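Local coordinates for protein M64R (Myxoma virus, PDB 5CZ3) that belongs to the poxvirus C7 family of host-range proteins and probably helps the virus multiply in different cell types, at residues Glu5-Lys10 with Asp29-Gly34; Ile16-Ser21 with Lys45-Ile50. One frame throughout, in Å; residues are numbered along the deposited sequence.

Contact 1: residues Glu5-Lys10 with Asp29-Gly34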
ATOM      1  N   GLU A   5     -17.363   7.256  -9.634  1.00 74.36           N
ATOM      2  CA  GLU A   5     -17.083   8.494  -8.915  1.00 74.78           C
ATOM      3  C   GLU A   5     -16.320   9.490  -9.783  1.00 78.02           C
ATOM      4  O   GLU A   5     -16.384  10.699  -9.558  1.00 72.89           O
ATOM      5  CB  GLU A   5     -16.291   8.205  -7.636  1.00 72.10           C
ATOM      6  CG  GLU A   5     -17.051   7.390  -6.603  1.00 68.61           C
ATOM      7  CD  GLU A   5     -16.275   7.217  -5.311  1.00 66.83           C
ATOM      8  OE1 GLU A   5     -15.435   8.087  -5.000  1.00 67.57           O
ATOM      9  OE2 GLU A   5     -16.506   6.212  -4.608  1.00 65.19           O
ATOM     10  N   GLY A   6     -15.599   8.978 -10.774  1.00 72.65           N
ATOM     11  CA  GLY A   6     -14.798   9.822 -11.641  1.00 74.88           C
ATOM     12  C   GLY A   6     -13.520  10.273 -10.960  1.00 83.41           C
ATOM     13  O   GLY A   6     -12.912  11.268 -11.352  1.00 76.60           O
ATOM     14  N   ILE A   7     -13.118   9.537  -9.929  1.00 61.17           N
ATOM     15  CA  ILE A   7     -11.892   9.832  -9.197  1.00 57.08           C
ATOM     16  C   ILE A   7     -10.931   8.650  -9.263  1.00 53.65           C
ATOM     17  O   ILE A   7     -11.255   7.550  -8.812  1.00 52.26           O
ATOM     18  CB  ILE A   7     -12.183  10.168  -7.723  1.00 55.74           C
ATOM     19  CG1 ILE A   7     -13.204  11.304  -7.629  1.00 59.22           C
ATOM     20  CG2 ILE A   7     -10.900  10.528  -6.995  1.00 52.61           C
ATOM     21  CD1 ILE A   7     -13.568  11.684  -6.211  1.00 59.13           C
ATOM     22  N   VAL A   8      -9.750   8.879  -9.833  1.00 53.53           N
ATOM     23  CA  VAL A   8      -8.764   7.815  -9.993  1.00 52.79           C
ATOM     24  C   VAL A   8      -7.402   8.205  -9.425  1.00 51.12           C
ATOM     25  O   VAL A   8      -6.644   8.945 -10.054  1.00 51.78           O
ATOM     26  CB  VAL A   8      -8.588   7.423 -11.475  1.00 56.11           C
ATOM     27  CG1 VAL A   8      -7.618   6.261 -11.603  1.00 54.45           C
ATOM     28  CG2 VAL A   8      -9.932   7.073 -12.103  1.00 59.14           C
ATOM     29  N   HIS A   9      -7.098   7.704  -8.233  1.00 51.01           N
ATOM     30  CA  HIS A   9      -5.798   7.933  -7.611  1.00 48.09           C
ATOM     31  C   HIS A   9      -4.762   6.958  -8.156  1.00 47.43           C
ATOM     32  O   HIS A   9      -5.106   5.987  -8.828  1.00 49.06           O
ATOM     33  CB  HIS A   9      -5.887   7.789  -6.091  1.00 45.51           C
ATOM     34  CG  HIS A   9      -6.921   8.665  -5.455  1.00 47.18           C
ATOM     35  ND1 HIS A   9      -6.817  10.039  -5.425  1.00 48.57           N
ATOM     36  CD2 HIS A   9      -8.073   8.359  -4.812  1.00 48.15           C
ATOM     37  CE1 HIS A   9      -7.865  10.543  -4.797  1.00 50.42           C
ATOM     38  NE2 HIS A   9      -8.642   9.546  -4.415  1.00 50.09           N
ATOM     39  N   LYS A  10      -3.492   7.223  -7.863  1.00 45.80           N
ATOM     40  CA  LYS A  10      -2.417   6.293  -8.187  1.00 44.96           C
ATOM     41  C   LYS A  10      -1.661   5.933  -6.915  1.00 42.90           C
ATOM     42  O   LYS A  10      -1.318   6.810  -6.122  1.00 42.24           O
ATOM     43  CB  LYS A  10      -1.462   6.893  -9.222  1.00 45.94           C
ATOM     44  CG  LYS A  10      -2.072   7.100 -10.596  1.00 47.77           C
ATOM     45  CD  LYS A  10      -1.063   7.721 -11.551  1.00 48.05           C
ATOM     46  CE  LYS A  10      -1.651   7.912 -12.941  1.00 49.40           C
ATOM     47  N   ASP A  29     -11.352   3.183  -9.658  1.00 54.10           N
ATOM     48  CA  ASP A  29     -12.361   4.224  -9.498  1.00 56.12           C
ATOM     49  C   ASP A  29     -12.839   4.300  -8.052  1.00 55.52           C
ATOM     50  O   ASP A  29     -13.305   3.308  -7.490  1.00 55.68           O
ATOM     51  CB  ASP A  29     -13.550   3.986 -10.426  1.00 59.53           C
ATOM     52  CG  ASP A  29     -14.576   5.098 -10.347  1.00 62.84           C
ATOM     53  OD1 ASP A  29     -14.365   6.151 -10.984  1.00 64.64           O
ATOM     54  OD2 ASP A  29     -15.594   4.919  -9.644  1.00 64.20           O
ATOM     55  N   GLY A  30     -12.724   5.483  -7.457  1.00 55.08           N
ATOM     56  CA  GLY A  30     -13.186   5.707  -6.098  1.00 55.11           C
ATOM     57  C   GLY A  30     -12.222   6.546  -5.283  1.00 53.22           C
ATOM     58  O   GLY A  30     -11.008   6.360  -5.363  1.00 50.82           O
ATOM     59  N   ASP A  31     -12.761   7.475  -4.495  1.00 54.27           N
ATOM     60  CA  ASP A  31     -11.930   8.311  -3.635  1.00 52.59           C
ATOM     61  C   ASP A  31     -11.554   7.558  -2.365  1.00 50.28           C
ATOM     62  O   ASP A  31     -12.004   7.894  -1.268  1.00 50.90           O
ATOM     63  CB  ASP A  31     -12.644   9.618  -3.284  1.00 54.99           C
ATOM     64  CG  ASP A  31     -11.768  10.560  -2.476  1.00 54.35           C
ATOM     65  OD1 ASP A  31     -10.529  10.467  -2.594  1.00 52.42           O
ATOM     66  OD2 ASP A  31     -12.317  11.390  -1.721  1.00 56.21           O
ATOM     67  N   SER A  32     -10.726   6.534  -2.527  1.00 48.32           N
ATOM     68  CA  SER A  32     -10.283   5.716  -1.410  1.00 47.62           C
ATOM     69  C   SER A  32      -9.085   4.879  -1.826  1.00 47.67           C
ATOM     70  O   SER A  32      -8.937   4.530  -2.997  1.00 47.03           O
ATOM     71  CB  SER A  32     -11.413   4.811  -0.916  1.00 48.05           C
ATOM     72  OG  SER A  32     -11.097   4.235   0.340  1.00 46.51           O
ATOM     73  N   TYR A  33      -8.238   4.547  -0.869  1.00 49.04           N
ATOM     74  CA  TYR A  33      -7.074   3.727  -1.110  1.00 49.21           C
ATOM     75  C   TYR A  33      -6.689   2.907   0.100  1.00 47.17           C
ATOM     76  O   TYR A  33      -6.981   3.256   1.204  1.00 48.12           O
ATOM     77  CB  TYR A  33      -5.901   4.551  -1.606  1.00 51.30           C
ATOM     78  CG  TYR A  33      -5.896   5.988  -1.196  1.00 54.27           C
ATOM     79  CD1 TYR A  33      -5.554   6.357   0.083  1.00 55.67           C
ATOM     80  CD2 TYR A  33      -6.201   6.979  -2.098  1.00 56.24           C
ATOM     81  CE1 TYR A  33      -5.533   7.665   0.451  1.00 58.81           C
ATOM     82  CE2 TYR A  33      -6.180   8.286  -1.736  1.00 58.66           C
ATOM     83  CZ  TYR A  33      -5.849   8.618  -0.462  1.00 61.08           C
ATOM     84  OH  TYR A  33      -5.827   9.915  -0.094  1.00 65.91           O
ATOM     85  N   GLY A  34      -6.025   1.798  -0.124  1.00 44.66           N
ATOM     86  CA  GLY A  34      -5.630   0.906   0.947  1.00 43.85           C
ATOM     87  C   GLY A  34      -5.462  -0.511   0.438  1.00 44.58           C
ATOM     88  O   GLY A  34      -5.778  -0.804  -0.718  1.00 46.65           O
TER
HETATM   89  O   HOH W   1      -8.819   5.700  -7.077  1.00 34.53           O
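Four backbone N-H groups are bound directly across Glu5-Lys10 and Asp29-Gly34, two of them by one carboxylate. Asp29, its CG anti to the backbone N (chi1 -176°), presents both oxygens to consecutive amides. Glu5 N lies 2.9 Å from Asp29 OD2 and Gly6 N 3.1 Å from Asp29 OD1, each on a syn lone pair, the second bond being the more bent. Asp29 OD2 is also bonded to His2 NE2, which extends the link toward the N terminus. In return, the extended side chain of Glu5 brings OE1 to 2.8 Å from Asp31 N, which approaches from above the carboxylate plane; Glu5 OE2 bonds Tyr111 OH. The one direct backbone bond runs from Gly30 N to Ile7 O at 2.9 Å, nearly along the C=O axis. Farther on, a water bridges His9 N and Gly30 O.

The imidazole of His9 carries the ring contacts. Its NE2 donates to Asp31 OD1 at 2.8 Å, on the anti lone pair and near the imidazole plane, although ring and carboxylate planes are 46° apart. With ND1 accepting from Asp56 N, both ring nitrogens are engaged, consistent with a neutral NE2-protonated tautomer. The Tyr33 edge, through CD2 and CE2, meets one imidazole face in a T-shaped stack, with ring centroids 5.0 Å apart and planes at 76°. Tyr33 OH bonds Lys64 O.

Apolar contact is slight: Ile7 CD1 rests 3.7 Å from Asp31 CB.

Asp31 is the centre of an inverse gamma turn in the connection leading to strand 34-40. The whole is a loop-to-loop junction at one end of the beta-sandwich, joined by carboxylate-to-amide bonds and a His-carboxylate pair.

Contact 2: residues Ile16-Ser21 with Lys45-Ile50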
ATOM      1  N   ILE A  16      10.905  -2.645   0.817  1.00 47.15           N
ATOM      2  CA  ILE A  16      12.302  -2.362   0.495  1.00 49.27           C
ATOM      3  C   ILE A  16      13.245  -3.551   0.654  1.00 52.04           C
ATOM      4  O   ILE A  16      13.892  -3.968  -0.308  1.00 52.71           O
ATOM      5  CB  ILE A  16      12.835  -1.203   1.360  1.00 49.46           C
ATOM      6  CG1 ILE A  16      11.915   0.014   1.242  1.00 46.60           C
ATOM      7  CG2 ILE A  16      14.254  -0.844   0.959  1.00 52.49           C
ATOM      8  CD1 ILE A  16      11.650   0.440  -0.186  1.00 45.15           C
ATOM      9  N   ASP A  17      13.329  -4.088   1.866  1.00 54.13           N
ATOM     10  CA  ASP A  17      14.265  -5.169   2.158  1.00 57.37           C
ATOM     11  C   ASP A  17      13.866  -6.477   1.482  1.00 57.50           C
ATOM     12  O   ASP A  17      14.702  -7.355   1.270  1.00 61.08           O
ATOM     13  CB  ASP A  17      14.382  -5.375   3.669  1.00 60.56           C
ATOM     14  CG  ASP A  17      15.003  -4.183   4.371  1.00 64.35           C
ATOM     15  OD1 ASP A  17      15.902  -3.547   3.779  1.00 65.15           O
ATOM     16  OD2 ASP A  17      14.591  -3.880   5.510  1.00 67.76           O
ATOM     17  N   GLU A  18      12.588  -6.606   1.146  1.00 54.02           N
ATOM     18  CA  GLU A  18      12.107  -7.792   0.449  1.00 52.63           C
ATOM     19  C   GLU A  18      12.251  -7.623  -1.058  1.00 51.33           C
ATOM     20  O   GLU A  18      12.064  -8.576  -1.817  1.00 51.52           O
ATOM     21  CB  GLU A  18      10.647  -8.082   0.813  1.00 51.16           C
ATOM     22  CG  GLU A  18      10.447  -8.639   2.218  1.00 51.03           C
ATOM     23  CD  GLU A  18      10.645  -7.595   3.296  1.00 49.23           C
ATOM     24  OE1 GLU A  18      10.414  -6.400   3.017  1.00 47.25           O
ATOM     25  OE2 GLU A  18      11.039  -7.967   4.421  1.00 50.28           O
ATOM     26  N   ASN A  19      12.589  -6.405  -1.476  1.00 50.49           N
ATOM     27  CA  ASN A  19      12.745  -6.057  -2.888  1.00 51.04           C
ATOM     28  C   ASN A  19      11.521  -6.442  -3.715  1.00 50.32           C
ATOM     29  O   ASN A  19      11.638  -7.107  -4.742  1.00 52.54           O
ATOM     30  CB  ASN A  19      13.999  -6.717  -3.467  1.00 53.54           C
ATOM     31  CG  ASN A  19      14.495  -6.026  -4.726  1.00 54.88           C
ATOM     32  OD1 ASN A  19      14.543  -4.798  -4.795  1.00 54.09           O
ATOM     33  ND2 ASN A  19      14.864  -6.814  -5.728  1.00 57.53           N
ATOM     34  N   VAL A  20      10.346  -6.023  -3.254  1.00 47.49           N
ATOM     35  CA  VAL A  20       9.094  -6.353  -3.924  1.00 46.13           C
ATOM     36  C   VAL A  20       8.286  -5.096  -4.238  1.00 44.26           C
ATOM     37  O   VAL A  20       8.120  -4.226  -3.381  1.00 43.05           O
ATOM     38  CB  VAL A  20       8.239  -7.312  -3.066  1.00 45.38           C
ATOM     39  CG1 VAL A  20       6.838  -7.452  -3.641  1.00 44.67           C
ATOM     40  CG2 VAL A  20       8.917  -8.670  -2.950  1.00 47.10           C
ATOM     41  N   SER A  21       7.793  -5.002  -5.469  1.00 43.86           N
ATOM     42  CA  SER A  21       6.970  -3.872  -5.880  1.00 42.39           C
ATOM     43  C   SER A  21       5.510  -4.277  -6.042  1.00 42.48           C
ATOM     44  O   SER A  21       5.155  -4.982  -6.988  1.00 44.29           O
ATOM     45  CB  SER A  21       7.485  -3.276  -7.193  1.00 43.60           C
ATOM     46  OG  SER A  21       8.769  -2.698  -7.034  1.00 44.27           O
ATOM     47  N   LYS A  45      12.282  -9.483  12.318  1.00 56.45           N
ATOM     48  CA  LYS A  45      12.855  -8.522  11.382  1.00 54.71           C
ATOM     49  C   LYS A  45      12.082  -7.213  11.315  1.00 50.27           C
ATOM     50  O   LYS A  45      10.958  -7.109  11.806  1.00 49.56           O
ATOM     51  CB  LYS A  45      12.931  -9.134   9.980  1.00 56.36           C
ATOM     52  CG  LYS A  45      11.575  -9.416   9.357  1.00 57.00           C
ATOM     53  CD  LYS A  45      11.710 -10.101   8.009  1.00 58.29           C
ATOM     54  CE  LYS A  45      12.488 -11.402   8.125  1.00 62.94           C
ATOM     55  NZ  LYS A  45      12.560 -12.124   6.825  1.00 66.41           N
ATOM     56  N   TYR A  46      12.707  -6.212  10.704  1.00 47.29           N
ATOM     57  CA  TYR A  46      12.048  -4.947  10.421  1.00 44.37           C
ATOM     58  C   TYR A  46      11.581  -4.928   8.971  1.00 43.23           C
ATOM     59  O   TYR A  46      12.357  -5.212   8.060  1.00 43.67           O
ATOM     60  CB  TYR A  46      12.988  -3.768  10.687  1.00 42.51           C
ATOM     61  CG  TYR A  46      13.220  -3.469  12.151  1.00 43.15           C
ATOM     62  CD1 TYR A  46      12.371  -2.619  12.849  1.00 42.30           C
ATOM     63  CD2 TYR A  46      14.292  -4.028  12.834  1.00 45.09           C
ATOM     64  CE1 TYR A  46      12.581  -2.338  14.185  1.00 44.09           C
ATOM     65  CE2 TYR A  46      14.510  -3.751  14.171  1.00 46.71           C
ATOM     66  CZ  TYR A  46      13.650  -2.905  14.842  1.00 46.27           C
ATOM     67  OH  TYR A  46      13.862  -2.626  16.173  1.00 48.47           O
ATOM     68  N   ILE A  47      10.313  -4.599   8.760  1.00 42.39           N
ATOM     69  CA  ILE A  47       9.773  -4.513   7.410  1.00 41.92           C
ATOM     70  C   ILE A  47       9.488  -3.061   7.045  1.00 41.06           C
ATOM     71  O   ILE A  47       8.700  -2.386   7.706  1.00 40.52           O
ATOM     72  CB  ILE A  47       8.490  -5.347   7.258  1.00 42.90           C
ATOM     73  CG1 ILE A  47       8.769  -6.808   7.606  1.00 44.96           C
ATOM     74  CG2 ILE A  47       7.949  -5.239   5.842  1.00 42.28           C
ATOM     75  CD1 ILE A  47       7.543  -7.685   7.572  1.00 46.78           C
ATOM     76  N   THR A  48      10.143  -2.586   5.990  1.00 41.51           N
ATOM     77  CA  THR A  48      10.015  -1.198   5.565  1.00 40.80           C
ATOM     78  C   THR A  48       9.042  -1.061   4.399  1.00 42.12           C
ATOM     79  O   THR A  48       9.208  -1.701   3.361  1.00 43.02           O
ATOM     80  CB  THR A  48      11.380  -0.609   5.151  1.00 40.46           C
ATOM     81  OG1 THR A  48      12.320  -0.763   6.221  1.00 41.04           O
ATOM     82  CG2 THR A  48      11.247   0.867   4.810  1.00 39.42           C
ATOM     83  N   PHE A  49       8.022  -0.229   4.580  1.00 43.47           N
ATOM     84  CA  PHE A  49       7.075   0.075   3.513  1.00 45.30           C
ATOM     85  C   PHE A  49       7.286   1.489   2.989  1.00 44.59           C
ATOM     86  O   PHE A  49       7.345   2.441   3.765  1.00 46.11           O
ATOM     87  CB  PHE A  49       5.629  -0.067   3.992  1.00 46.91           C
ATOM     88  CG  PHE A  49       5.259  -1.450   4.442  1.00 49.95           C
ATOM     89  CD1 PHE A  49       5.516  -1.864   5.737  1.00 50.72           C
ATOM     90  CD2 PHE A  49       4.629  -2.328   3.576  1.00 51.80           C
ATOM     91  CE1 PHE A  49       5.167  -3.131   6.156  1.00 52.70           C
ATOM     92  CE2 PHE A  49       4.278  -3.597   3.988  1.00 53.87           C
ATOM     93  CZ  PHE A  49       4.547  -3.999   5.279  1.00 54.35           C
ATOM     94  N   ILE A  50       7.396   1.627   1.673  1.00 43.23           N
ATOM     95  CA  ILE A  50       7.357   2.945   1.055  1.00 41.24           C
ATOM     96  C   ILE A  50       6.145   3.035   0.139  1.00 41.00           C
ATOM     97  O   ILE A  50       6.023   2.279  -0.825  1.00 42.38           O
ATOM     98  CB  ILE A  50       8.645   3.257   0.270  1.00 41.16           C
ATOM     99  CG1 ILE A  50       9.791   3.539   1.241  1.00 39.35           C
ATOM    100  CG2 ILE A  50       8.436   4.457  -0.644  1.00 42.06           C
ATOM    101  CD1 ILE A  50      11.070   3.974   0.572  1.00 39.21           C
TER
HETATM  102  O   HOH W   2      13.093  -9.797   4.381  1.00 52.37           O
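Both chi1 and chi2 of Ile16 are near -53°, so CG1 sits beside its own backbone N and CD1 folds round toward strand 45-54. Thr48 has OG1 beside its backbone N (chi1 -55°) and CG2 anti to it, which places the methyl 3.7 Å from Ile16 CG1. Ile50 has CG1 beside its N and an extended chi2; its CD1 meets Ile16 CD1 at 3.7 Å, the two side chains crossing obliquely. Ile16 thus touches two neighbours with different atoms: CG1 lies beside the Thr48 methyl, CD1 beside the end of Ile50.

Alongside these apolar contacts, Ile16 N donates to Thr48 O at 3.2 Å, the N-H meeting the oxygen in the carbonyl plane. This is the sole direct hydrogen bond between Ile16-Ser21 and Lys45-Ile50, and it falls where strand 10-15, paired antiparallel with 45-54, gives way to the hairpin turn. The type I turn Ile16-Asn19 is closed by Asn19 N to Ile16 O at 3.0 Å; a G1 beta bulge follows, with Asn19 and Val20 together set opposite the single residue Leu15, and the chain goes on into strand 20-23.

On the turn, Glu18 bends at chi2 (73°) and crosses Ile47 at about a right angle, its OE1 3.9 Å from Ile47 CG2. Its OE2 accepts from a water that is also weakly linked to Lys45 NZ. The two charged atoms, Glu18 OE2 and Lys45 NZ, remain 5.0 Å apart, while Lys45 NZ is bound directly by Thr122 OG1 and Asp123 OD1.

How the contacts relate
From the N terminus the chain passes through Glu5-Lys10, runs along strand 10-15 and turns at Ile16-Asn19 into strand 20-23. Asp29-Gly34 then returns beside the opening residues, so contact 1 closes a loop holding that whole hairpin. Strand 34-40 follows, in the other sheet, before the chain re-enters the first sheet as strand 45-54, and contact 2 closes the second loop. The segments alternate, so the two loops cross. The contacts' nearest atoms are about 10 Å apart and their centres about 25 Å, on opposite sides of the chain's centre. Contact 1 joins the connections leading into strands of both sheets, whereas contact 2 ties the hairpin turn to strand 45-54 of the antiparallel sheet.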